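Local coordinates for protein Plm1 (Streptomyces sp. HK803, PDB 4HXY) that probably reduces the beta-keto group of a polyketide intermediate with NADPH, as the ketoreductase of the first module of phoslactomycin biosynthesis, at residues A213-S224 / A241-V250; P312-I323 / K354-W364. All coordinates share one frame; numbering follows the deposited sequence.

Interaction 1. Residues A213-S224 / A241-V250. With NDP (NADPH dihydro-nicotinamide-adenine-dinucleotide phosphate), chain C.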
# COMPACT_ATOMS: atom_id res chain seq x y z
N ALA A 213 -18.31 23.00 -1.32
CA ALA A 213 -19.20 21.85 -1.39
C ALA A 213 -20.62 22.18 -0.97
O ALA A 213 -20.86 23.13 -0.21
CB ALA A 213 -18.66 20.69 -0.52
N ASP A 214 -21.57 21.37 -1.44
CA ASP A 214 -22.96 21.43 -0.96
C ASP A 214 -23.19 20.61 0.31
O ASP A 214 -23.93 21.04 1.19
CB ASP A 214 -23.92 20.92 -2.04
CG ASP A 214 -24.08 21.88 -3.22
OD1 ASP A 214 -23.84 23.11 -3.05
OD2 ASP A 214 -24.43 21.39 -4.33
N ARG A 215 -22.57 19.43 0.39
CA ARG A 215 -22.82 18.46 1.46
C ARG A 215 -21.55 17.73 1.83
O ARG A 215 -20.82 17.30 0.94
CB ARG A 215 -23.81 17.40 1.03
CG ARG A 215 -25.15 17.89 0.68
CD ARG A 215 -26.12 16.75 0.75
NE ARG A 215 -27.39 17.13 0.15
CZ ARG A 215 -28.45 16.34 0.11
NH1 ARG A 215 -28.40 15.12 0.65
NH2 ARG A 215 -29.56 16.78 -0.46
N ILE A 216 -21.31 17.58 3.13
CA ILE A 216 -20.18 16.81 3.63
C ILE A 216 -20.72 15.65 4.45
O ILE A 216 -21.46 15.86 5.41
CB ILE A 216 -19.23 17.69 4.45
CG1 ILE A 216 -18.68 18.82 3.58
CG2 ILE A 216 -18.06 16.85 5.01
CD1 ILE A 216 -18.00 19.92 4.37
N LEU A 217 -20.41 14.44 4.02
CA LEU A 217 -20.87 13.22 4.70
C LEU A 217 -19.68 12.51 5.32
O LEU A 217 -18.71 12.16 4.63
CB LEU A 217 -21.58 12.30 3.72
CG LEU A 217 -22.90 12.76 3.08
CD1 LEU A 217 -23.61 11.54 2.54
CD2 LEU A 217 -23.79 13.46 4.08
N LEU A 218 -19.76 12.30 6.64
CA LEU A 218 -18.70 11.64 7.40
C LEU A 218 -19.19 10.23 7.67
O LEU A 218 -20.23 10.03 8.32
CB LEU A 218 -18.43 12.35 8.71
CG LEU A 218 -18.13 13.84 8.67
CD1 LEU A 218 -17.87 14.30 10.08
CD2 LEU A 218 -16.94 14.20 7.75
N LEU A 219 -18.49 9.25 7.13
CA LEU A 219 -18.93 7.84 7.22
C LEU A 219 -17.99 7.03 8.10
O LEU A 219 -16.77 7.07 7.93
CB LEU A 219 -18.98 7.23 5.82
CG LEU A 219 -19.49 5.79 5.67
CD1 LEU A 219 -20.13 5.57 4.31
CD2 LEU A 219 -18.33 4.82 5.87
N SER A 220 -18.57 6.29 9.04
CA SER A 220 -17.79 5.42 9.94
C SER A 220 -18.78 4.46 10.55
O SER A 220 -19.99 4.66 10.41
CB SER A 220 -17.06 6.22 11.00
OG SER A 220 -17.95 6.83 11.93
N ARG A 221 -18.32 3.39 11.19
CA ARG A 221 -19.27 2.46 11.80
C ARG A 221 -20.03 3.13 12.95
O ARG A 221 -21.20 2.81 13.18
CB ARG A 221 -18.58 1.21 12.29
CG ARG A 221 -18.05 0.36 11.15
CD ARG A 221 -16.99 -0.63 11.60
NE ARG A 221 -15.87 0.00 12.26
CZ ARG A 221 -14.83 -0.68 12.75
NH1 ARG A 221 -14.78 -2.00 12.61
NH2 ARG A 221 -13.86 -0.05 13.38
N GLN A 222 -19.38 4.03 13.65
CA GLN A 222 -20.01 4.71 14.79
C GLN A 222 -20.90 5.86 14.35
O GLN A 222 -21.90 6.15 15.02
CB GLN A 222 -18.98 5.22 15.77
CG GLN A 222 -18.35 4.11 16.59
CD GLN A 222 -17.20 4.60 17.40
OE1 GLN A 222 -17.35 4.92 18.59
NE2 GLN A 222 -16.04 4.73 16.75
N GLY A 223 -20.55 6.52 13.26
CA GLY A 223 -21.39 7.60 12.74
C GLY A 223 -21.49 8.71 13.77
O GLY A 223 -20.50 9.12 14.38
N SER A 224 -22.71 9.18 14.01
CA SER A 224 -22.90 10.28 14.94
C SER A 224 -22.69 9.87 16.39
O SER A 224 -22.61 10.74 17.26
CB SER A 224 -24.30 10.86 14.77
OG SER A 224 -25.28 9.88 14.99
N ALA A 241 -21.99 24.30 3.97
CA ALA A 241 -22.42 22.99 3.49
C ALA A 241 -23.24 22.31 4.58
O ALA A 241 -23.02 22.53 5.75
CB ALA A 241 -21.21 22.11 3.14
N THR A 242 -24.19 21.48 4.19
CA THR A 242 -24.83 20.62 5.16
C THR A 242 -23.82 19.53 5.50
O THR A 242 -22.91 19.23 4.73
CB THR A 242 -26.16 20.04 4.64
OG1 THR A 242 -25.92 19.09 3.61
CG2 THR A 242 -27.08 21.15 4.12
N ALA A 243 -23.95 18.97 6.68
CA ALA A 243 -23.05 17.90 7.09
C ALA A 243 -23.78 16.93 7.98
O ALA A 243 -24.67 17.32 8.75
CB ALA A 243 -21.89 18.45 7.82
N GLU A 244 -23.41 15.66 7.86
CA GLU A 244 -23.99 14.62 8.67
C GLU A 244 -22.95 13.54 8.85
O GLU A 244 -22.07 13.36 8.00
CB GLU A 244 -25.29 14.10 8.03
CG GLU A 244 -25.22 12.89 7.16
CD GLU A 244 -26.63 12.34 6.80
OE1 GLU A 244 -27.20 12.78 5.78
OE2 GLU A 244 -27.14 11.44 7.53
N ALA A 245 -23.05 12.82 9.97
CA ALA A 245 -22.25 11.61 10.15
C ALA A 245 -23.18 10.43 9.98
O ALA A 245 -24.28 10.40 10.58
CB ALA A 245 -21.55 11.59 11.49
N VAL A 246 -22.83 9.52 9.09
CA VAL A 246 -23.65 8.35 8.82
C VAL A 246 -22.93 7.11 9.39
O VAL A 246 -21.72 6.99 9.27
CB VAL A 246 -24.02 8.17 7.33
CG1 VAL A 246 -24.83 9.40 6.80
CG2 VAL A 246 -22.79 7.93 6.44
N ALA A 247 -23.71 6.24 10.03
CA ALA A 247 -23.19 5.03 10.65
C ALA A 247 -23.31 3.89 9.65
O ALA A 247 -24.37 3.26 9.48
CB ALA A 247 -23.93 4.74 11.98
N VAL A 248 -22.21 3.63 8.93
CA VAL A 248 -22.18 2.67 7.83
C VAL A 248 -20.82 1.97 7.81
O VAL A 248 -19.80 2.61 7.98
CB VAL A 248 -22.45 3.35 6.43
CG1 VAL A 248 -22.29 2.37 5.28
CG2 VAL A 248 -23.86 3.95 6.36
N ASP A 249 -20.85 0.66 7.68
CA ASP A 249 -19.65 -0.14 7.41
C ASP A 249 -19.29 -0.00 5.92
O ASP A 249 -20.05 -0.39 5.05
CB ASP A 249 -19.97 -1.59 7.78
CG ASP A 249 -18.77 -2.52 7.67
OD1 ASP A 249 -17.77 -2.16 7.05
OD2 ASP A 249 -18.88 -3.64 8.22
N VAL A 250 -18.09 0.51 5.65
CA VAL A 250 -17.63 0.80 4.29
C VAL A 250 -17.49 -0.46 3.43
O VAL A 250 -17.40 -0.37 2.21
CB VAL A 250 -16.32 1.63 4.31
CG1 VAL A 250 -15.12 0.77 4.75
CG2 VAL A 250 -16.08 2.31 2.95
PA NDP C . -8.54 6.79 13.10
O1A NDP C . -8.71 8.00 13.95
O2A NDP C . -8.59 5.44 13.76
O5B NDP C . -9.64 6.81 11.93
C5B NDP C . -9.99 5.62 11.26
C4B NDP C . -11.44 5.70 10.91
O4B NDP C . -11.83 4.55 10.19
C3B NDP C . -12.34 5.73 12.12
O3B NDP C . -13.28 6.82 11.94
C2B NDP C . -13.06 4.40 12.13
O2B NDP C . -14.31 4.66 12.74
C1B NDP C . -13.10 4.12 10.63
N9A NDP C . -13.36 2.74 10.24
C8A NDP C . -12.63 1.61 10.56
N7A NDP C . -13.23 0.53 10.01
C5A NDP C . -14.32 0.97 9.30
C6A NDP C . -15.29 0.33 8.53
N6A NDP C . -15.32 -0.98 8.32
N1A NDP C . -16.29 1.10 7.97
C2A NDP C . -16.31 2.48 8.13
N3A NDP C . -15.36 3.12 8.89
C4A NDP C . -14.39 2.36 9.45
O3 NDP C . -7.15 6.84 12.28
PN NDP C . -6.49 8.08 11.55
O1N NDP C . -5.14 8.24 12.13
O2N NDP C . -7.36 9.27 11.45
O5D NDP C . -6.16 7.50 10.10
C5D NDP C . -7.12 7.49 9.07
C4D NDP C . -6.48 6.91 7.82
O4D NDP C . -5.23 7.54 7.57
C3D NDP C . -6.19 5.44 7.96
O3D NDP C . -6.62 4.78 6.81
C2D NDP C . -4.68 5.34 8.06
O2D NDP C . -4.16 4.13 7.56
C1D NDP C . -4.23 6.58 7.31
N1N NDP C . -2.94 7.08 7.80
C2N NDP C . -2.84 7.68 9.02
C3N NDP C . -1.61 8.03 9.58
C7N NDP C . -1.51 8.75 10.87
O7N NDP C . -0.26 9.22 11.20
N7N NDP C . -2.51 8.93 11.72
C4N NDP C . -0.41 8.03 8.68
C5N NDP C . -0.62 7.36 7.36
C6N NDP C . -1.87 6.94 6.97
P2B NDP C . -15.29 3.51 13.27
O1X NDP C . -16.39 4.26 13.98
O2X NDP C . -14.54 2.56 14.22
O3X NDP C . -15.79 2.71 12.14
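The guanidinium of Arg221 lies flat against the adenine of NADPH: NDP N7A sits over the centre of one of its faces, 3.3 Å above the plane, while the 2'-phosphate is met in plane at its edge. There Arg221 NE reaches NDP O3X at 2.7 Å in a nearly straight bond (167°), and NH2 holds O2X. A bend at chi3 (-56°) folds the chain back over the base and lets one side chain both cover the base and bind the phosphate. Gln222 holds the third phosphate oxygen, its NE2 lying 2.8 Å from NDP O1X, and the backbone N atoms of both residues add further bonds. Across the contact, 241-250 reads the adenine edge: Val250 N points straight at NDP N1A (3.0 Å, 178°), and Asp249 OD1, also bonded to Thr251, accepts from N6A. Behind this site strands 215-220 and 242-247 run parallel, linked through helix 229-237 in the beta-alpha-beta crossover of a Rossmann fold, with seven backbone hydrogen bonds between the segments. Leu219 CD1 packs on Val248 CB at 3.8 Å, and its CD2 comes equally near NDP C2A. The opposite sheet face carries Leu218 and Ala245, their CB atoms 4.2 Å apart, with Leu218 packed on helix 229-237. At Gly223, whose positive phi suits glycine, a CB would run into Ala247; its N donates to Ser220 OG, also hydrogen-bonded to Thr196 OG1, in an ST motif.

Interaction 2. Residues P312-I323 / K354-W364. With NDP (NADPH dihydro-nicotinamide-adenine-dinucleotide phosphate), chain C.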
# COMPACT_ATOMS: atom_id res chain seq x y z
N PRO A 312 -18.29 5.05 -10.33
CA PRO A 312 -17.45 5.19 -11.54
C PRO A 312 -17.22 6.61 -12.03
O PRO A 312 -16.27 6.82 -12.79
CB PRO A 312 -18.25 4.42 -12.60
CG PRO A 312 -19.67 4.49 -12.13
CD PRO A 312 -19.58 4.40 -10.63
N ASP A 313 -18.08 7.55 -11.62
CA ASP A 313 -18.05 8.92 -12.11
C ASP A 313 -17.84 9.86 -10.92
O ASP A 313 -18.78 10.20 -10.22
CB ASP A 313 -19.38 9.26 -12.81
CG ASP A 313 -19.75 8.25 -13.90
OD1 ASP A 313 -18.84 7.85 -14.66
OD2 ASP A 313 -20.95 7.85 -13.99
N LEU A 314 -16.59 10.21 -10.66
CA LEU A 314 -16.26 11.14 -9.57
C LEU A 314 -15.30 12.20 -10.07
O LEU A 314 -14.49 11.93 -10.97
CB LEU A 314 -15.57 10.42 -8.41
CG LEU A 314 -16.38 9.34 -7.70
CD1 LEU A 314 -15.47 8.51 -6.77
CD2 LEU A 314 -17.52 9.99 -6.94
N ASP A 315 -15.38 13.38 -9.46
CA ASP A 315 -14.42 14.46 -9.66
C ASP A 315 -13.06 14.09 -9.07
O ASP A 315 -12.01 14.51 -9.60
CB ASP A 315 -14.89 15.75 -8.98
CG ASP A 315 -16.15 16.36 -9.62
OD1 ASP A 315 -16.42 16.06 -10.79
OD2 ASP A 315 -16.84 17.16 -8.96
N ASP A 316 -13.09 13.39 -7.93
CA ASP A 316 -11.89 12.99 -7.21
C ASP A 316 -12.13 11.73 -6.39
O ASP A 316 -13.22 11.52 -5.85
CB ASP A 316 -11.42 14.12 -6.28
CG ASP A 316 -10.62 15.16 -7.02
OD1 ASP A 316 -9.61 14.78 -7.66
OD2 ASP A 316 -11.04 16.34 -6.98
N PHE A 317 -11.10 10.91 -6.31
CA PHE A 317 -11.12 9.66 -5.56
C PHE A 317 -9.77 9.59 -4.87
O PHE A 317 -8.75 9.29 -5.52
CB PHE A 317 -11.31 8.51 -6.55
CG PHE A 317 -11.46 7.14 -5.94
CD1 PHE A 317 -12.69 6.66 -5.57
CD2 PHE A 317 -10.38 6.30 -5.85
CE1 PHE A 317 -12.84 5.37 -5.05
CE2 PHE A 317 -10.52 5.00 -5.34
CZ PHE A 317 -11.76 4.55 -4.92
N VAL A 318 -9.77 9.89 -3.57
CA VAL A 318 -8.56 10.17 -2.82
C VAL A 318 -8.39 9.09 -1.77
O VAL A 318 -9.23 8.93 -0.88
CB VAL A 318 -8.61 11.55 -2.14
CG1 VAL A 318 -7.29 11.86 -1.41
CG2 VAL A 318 -8.90 12.64 -3.19
N LEU A 319 -7.31 8.35 -1.88
CA LEU A 319 -7.01 7.26 -0.93
C LEU A 319 -5.91 7.66 0.06
O LEU A 319 -4.86 8.15 -0.34
CB LEU A 319 -6.60 6.01 -1.71
CG LEU A 319 -7.62 5.54 -2.75
CD1 LEU A 319 -7.11 4.33 -3.54
CD2 LEU A 319 -8.96 5.22 -2.13
N PHE A 320 -6.16 7.48 1.36
CA PHE A 320 -5.15 7.73 2.37
C PHE A 320 -4.37 6.46 2.65
O PHE A 320 -4.85 5.54 3.34
CB PHE A 320 -5.79 8.28 3.63
CG PHE A 320 -5.96 9.77 3.65
CD1 PHE A 320 -6.13 10.50 2.48
CD2 PHE A 320 -5.88 10.45 4.85
CE1 PHE A 320 -6.24 11.89 2.51
CE2 PHE A 320 -5.98 11.85 4.89
CZ PHE A 320 -6.18 12.57 3.72
N SER A 321 -3.19 6.39 2.05
CA SER A 321 -2.28 5.30 2.23
C SER A 321 -1.20 5.66 3.26
O SER A 321 -1.34 6.64 3.98
CB SER A 321 -1.70 4.91 0.86
OG SER A 321 -0.91 3.75 0.95
N SER A 322 -0.14 4.88 3.31
CA SER A 322 0.89 5.01 4.35
C SER A 322 2.25 4.62 3.82
O SER A 322 2.33 3.74 2.95
CB SER A 322 0.58 4.09 5.53
OG SER A 322 1.64 4.11 6.48
N ILE A 323 3.29 5.24 4.37
CA ILE A 323 4.69 4.76 4.19
C ILE A 323 4.84 3.26 4.49
O ILE A 323 5.71 2.60 3.96
CB ILE A 323 5.68 5.58 5.03
CG1 ILE A 323 5.24 5.65 6.50
CG2 ILE A 323 5.81 6.98 4.40
CD1 ILE A 323 6.30 6.21 7.45
N LYS A 354 -10.13 7.28 -15.16
CA LYS A 354 -10.80 7.95 -14.05
C LYS A 354 -9.78 8.63 -13.13
O LYS A 354 -8.64 8.19 -13.04
CB LYS A 354 -11.59 6.93 -13.25
CG LYS A 354 -12.73 6.26 -14.03
CD LYS A 354 -13.39 5.19 -13.19
CE LYS A 354 -14.39 4.35 -13.99
NZ LYS A 354 -15.37 5.20 -14.75
N ARG A 355 -10.20 9.70 -12.47
CA ARG A 355 -9.32 10.38 -11.52
C ARG A 355 -9.13 9.55 -10.26
O ARG A 355 -10.07 8.92 -9.78
CB ARG A 355 -9.85 11.78 -11.17
CG ARG A 355 -9.49 12.81 -12.26
CD ARG A 355 -9.99 14.19 -11.95
NE ARG A 355 -9.39 14.73 -10.74
CZ ARG A 355 -8.21 15.34 -10.67
NH1 ARG A 355 -7.80 15.80 -9.50
NH2 ARG A 355 -7.44 15.48 -11.75
N ALA A 356 -7.89 9.52 -9.77
CA ALA A 356 -7.56 8.85 -8.50
C ALA A 356 -6.18 9.23 -8.05
O ALA A 356 -5.28 9.37 -8.86
CB ALA A 356 -7.65 7.33 -8.63
N VAL A 357 -6.02 9.45 -6.75
CA VAL A 357 -4.71 9.58 -6.14
C VAL A 357 -4.66 8.84 -4.82
O VAL A 357 -5.62 8.88 -4.05
CB VAL A 357 -4.29 11.03 -5.95
CG1 VAL A 357 -5.27 11.82 -5.01
CG2 VAL A 357 -2.78 11.10 -5.48
N SER A 358 -3.53 8.16 -4.59
CA SER A 358 -3.26 7.54 -3.30
C SER A 358 -2.07 8.23 -2.70
O SER A 358 -0.98 8.21 -3.28
CB SER A 358 -2.96 6.06 -3.48
OG SER A 358 -2.78 5.42 -2.22
N VAL A 359 -2.25 8.87 -1.55
CA VAL A 359 -1.12 9.55 -0.90
C VAL A 359 -0.62 8.63 0.20
O VAL A 359 -1.38 8.32 1.12
CB VAL A 359 -1.51 10.91 -0.30
CG1 VAL A 359 -0.32 11.57 0.37
CG2 VAL A 359 -2.07 11.86 -1.37
N ALA A 360 0.66 8.24 0.11
CA ALA A 360 1.29 7.39 1.12
C ALA A 360 1.88 8.31 2.18
O ALA A 360 2.99 8.82 2.06
CB ALA A 360 2.32 6.50 0.48
N TRP A 361 1.10 8.58 3.21
CA TRP A 361 1.50 9.46 4.29
C TRP A 361 2.49 8.85 5.30
O TRP A 361 2.34 7.70 5.75
CB TRP A 361 0.27 9.84 5.09
CG TRP A 361 -0.79 10.55 4.33
CD1 TRP A 361 -2.02 10.08 4.00
CD2 TRP A 361 -0.76 11.91 3.92
NE1 TRP A 361 -2.74 11.04 3.35
CE2 TRP A 361 -1.98 12.18 3.30
CE3 TRP A 361 0.20 12.91 3.98
CZ2 TRP A 361 -2.28 13.43 2.74
CZ3 TRP A 361 -0.09 14.15 3.46
CH2 TRP A 361 -1.32 14.40 2.83
N GLY A 362 3.46 9.66 5.69
CA GLY A 362 4.09 9.49 6.99
C GLY A 362 3.15 9.84 8.13
O GLY A 362 2.00 10.19 7.92
N PRO A 363 3.65 9.75 9.37
CA PRO A 363 2.83 10.01 10.52
C PRO A 363 2.35 11.45 10.51
O PRO A 363 3.07 12.35 10.05
CB PRO A 363 3.76 9.74 11.70
CG PRO A 363 5.14 9.86 11.14
CD PRO A 363 5.03 9.37 9.74
N TRP A 364 1.13 11.66 10.99
CA TRP A 364 0.59 12.99 11.23
C TRP A 364 0.57 13.32 12.71
O TRP A 364 0.35 12.45 13.55
CB TRP A 364 -0.87 13.04 10.82
CG TRP A 364 -1.18 13.08 9.34
CD1 TRP A 364 -0.65 12.29 8.34
CD2 TRP A 364 -2.18 13.89 8.72
NE1 TRP A 364 -1.25 12.59 7.14
CE2 TRP A 364 -2.20 13.56 7.34
CE3 TRP A 364 -3.05 14.87 9.19
CZ2 TRP A 364 -3.05 14.19 6.44
CZ3 TRP A 364 -3.92 15.48 8.29
CH2 TRP A 364 -3.91 15.14 6.93
PA NDP C . -8.54 6.79 13.10
O1A NDP C . -8.71 8.00 13.95
O2A NDP C . -8.59 5.44 13.76
O5B NDP C . -9.64 6.81 11.93
C5B NDP C . -9.99 5.62 11.26
C4B NDP C . -11.44 5.70 10.91
O4B NDP C . -11.83 4.55 10.19
C3B NDP C . -12.34 5.73 12.12
O3B NDP C . -13.28 6.82 11.94
C2B NDP C . -13.06 4.40 12.13
O2B NDP C . -14.31 4.66 12.74
C1B NDP C . -13.10 4.12 10.63
N9A NDP C . -13.36 2.74 10.24
C8A NDP C . -12.63 1.61 10.56
N7A NDP C . -13.23 0.53 10.01
C5A NDP C . -14.32 0.97 9.30
C6A NDP C . -15.29 0.33 8.53
N6A NDP C . -15.32 -0.98 8.32
N1A NDP C . -16.29 1.10 7.97
C2A NDP C . -16.31 2.48 8.13
N3A NDP C . -15.36 3.12 8.89
C4A NDP C . -14.39 2.36 9.45
O3 NDP C . -7.15 6.84 12.28
PN NDP C . -6.49 8.08 11.55
O1N NDP C . -5.14 8.24 12.13
O2N NDP C . -7.36 9.27 11.45
O5D NDP C . -6.16 7.50 10.10
C5D NDP C . -7.12 7.49 9.07
C4D NDP C . -6.48 6.91 7.82
O4D NDP C . -5.23 7.54 7.57
C3D NDP C . -6.19 5.44 7.96
O3D NDP C . -6.62 4.78 6.81
C2D NDP C . -4.68 5.34 8.06
O2D NDP C . -4.16 4.13 7.56
C1D NDP C . -4.23 6.58 7.31
N1N NDP C . -2.94 7.08 7.80
C2N NDP C . -2.84 7.68 9.02
C3N NDP C . -1.61 8.03 9.58
C7N NDP C . -1.51 8.75 10.87
O7N NDP C . -0.26 9.22 11.20
N7N NDP C . -2.51 8.93 11.72
C4N NDP C . -0.41 8.03 8.68
C5N NDP C . -0.62 7.36 7.36
C6N NDP C . -1.87 6.94 6.97
P2B NDP C . -15.29 3.51 13.27
O1X NDP C . -16.39 4.26 13.98
O2X NDP C . -14.54 2.56 14.22
O3X NDP C . -15.79 2.71 12.14
O HOH W 1 -12.68 9.46 -10.25
O HOH W 2 -12.67 11.18 -13.09
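Asp316 OD1 is gripped side-on by two nitrogens of Arg355, NH1 at 2.8 Å and NE at 3.1 Å. NH1 meets the syn lone pair of OD1, whereas NE arrives from above the carboxylate plane, the two flat groups being turned 75° apart. Bent at chi3 (63°), the arginine chain also brings NE to a weak bond with Asp315 O, and NH1 has a second partner in Ile399 O. An alanine at Asp316 would remove this carboxylate and is likely to leave the guanidinium without its countercharge on this strand, freer to turn. At the outer end of the pairing, Lys354 NZ donates to Pro312 O at 2.7 Å, and a water joins Leu314 O to Arg355 N. Backbone hydrogen bonds between the parallel strands 316-322 and 357-361 then carry the pairing inward to the cofactor. There Trp361 drives its indole edge into the face of Phe320, NE1 poised 3.3 Å above the ring centre in a T-shaped stack. Val359 CG1 lies over the centre of one Trp361 face, Trp364 NE1 toward the rim of the other. Trp364 N donates to the carboxamide NDP O7N at 2.8 Å, and Ser321 O approaches C6N, so these strand ends and the loop after 357-361 help line the nicotinamide pocket of a short-chain dehydrogenase/reductase Rossmann fold.

Both interactions pair parallel strands of the ketoreductase's Rossmann fold and end at one NADPH, yet they hold its opposite ends. Interaction 1 is partly buried and lies farther from the centre of the chain, while interaction 2 is a buried contact nearer the middle; their centres are about 18 Å apart, and they do not touch. Strands 189-193 and 270-275 join them, one pairing with 215-220 and the other with 316-322. At the adenosine end the chemistry is charged and polar, suited to a phosphate and a base edge. The nicotinamide end is lined by aromatic rings and backbone atoms, and interaction 2 keeps its salt bridge at the far end of the strands.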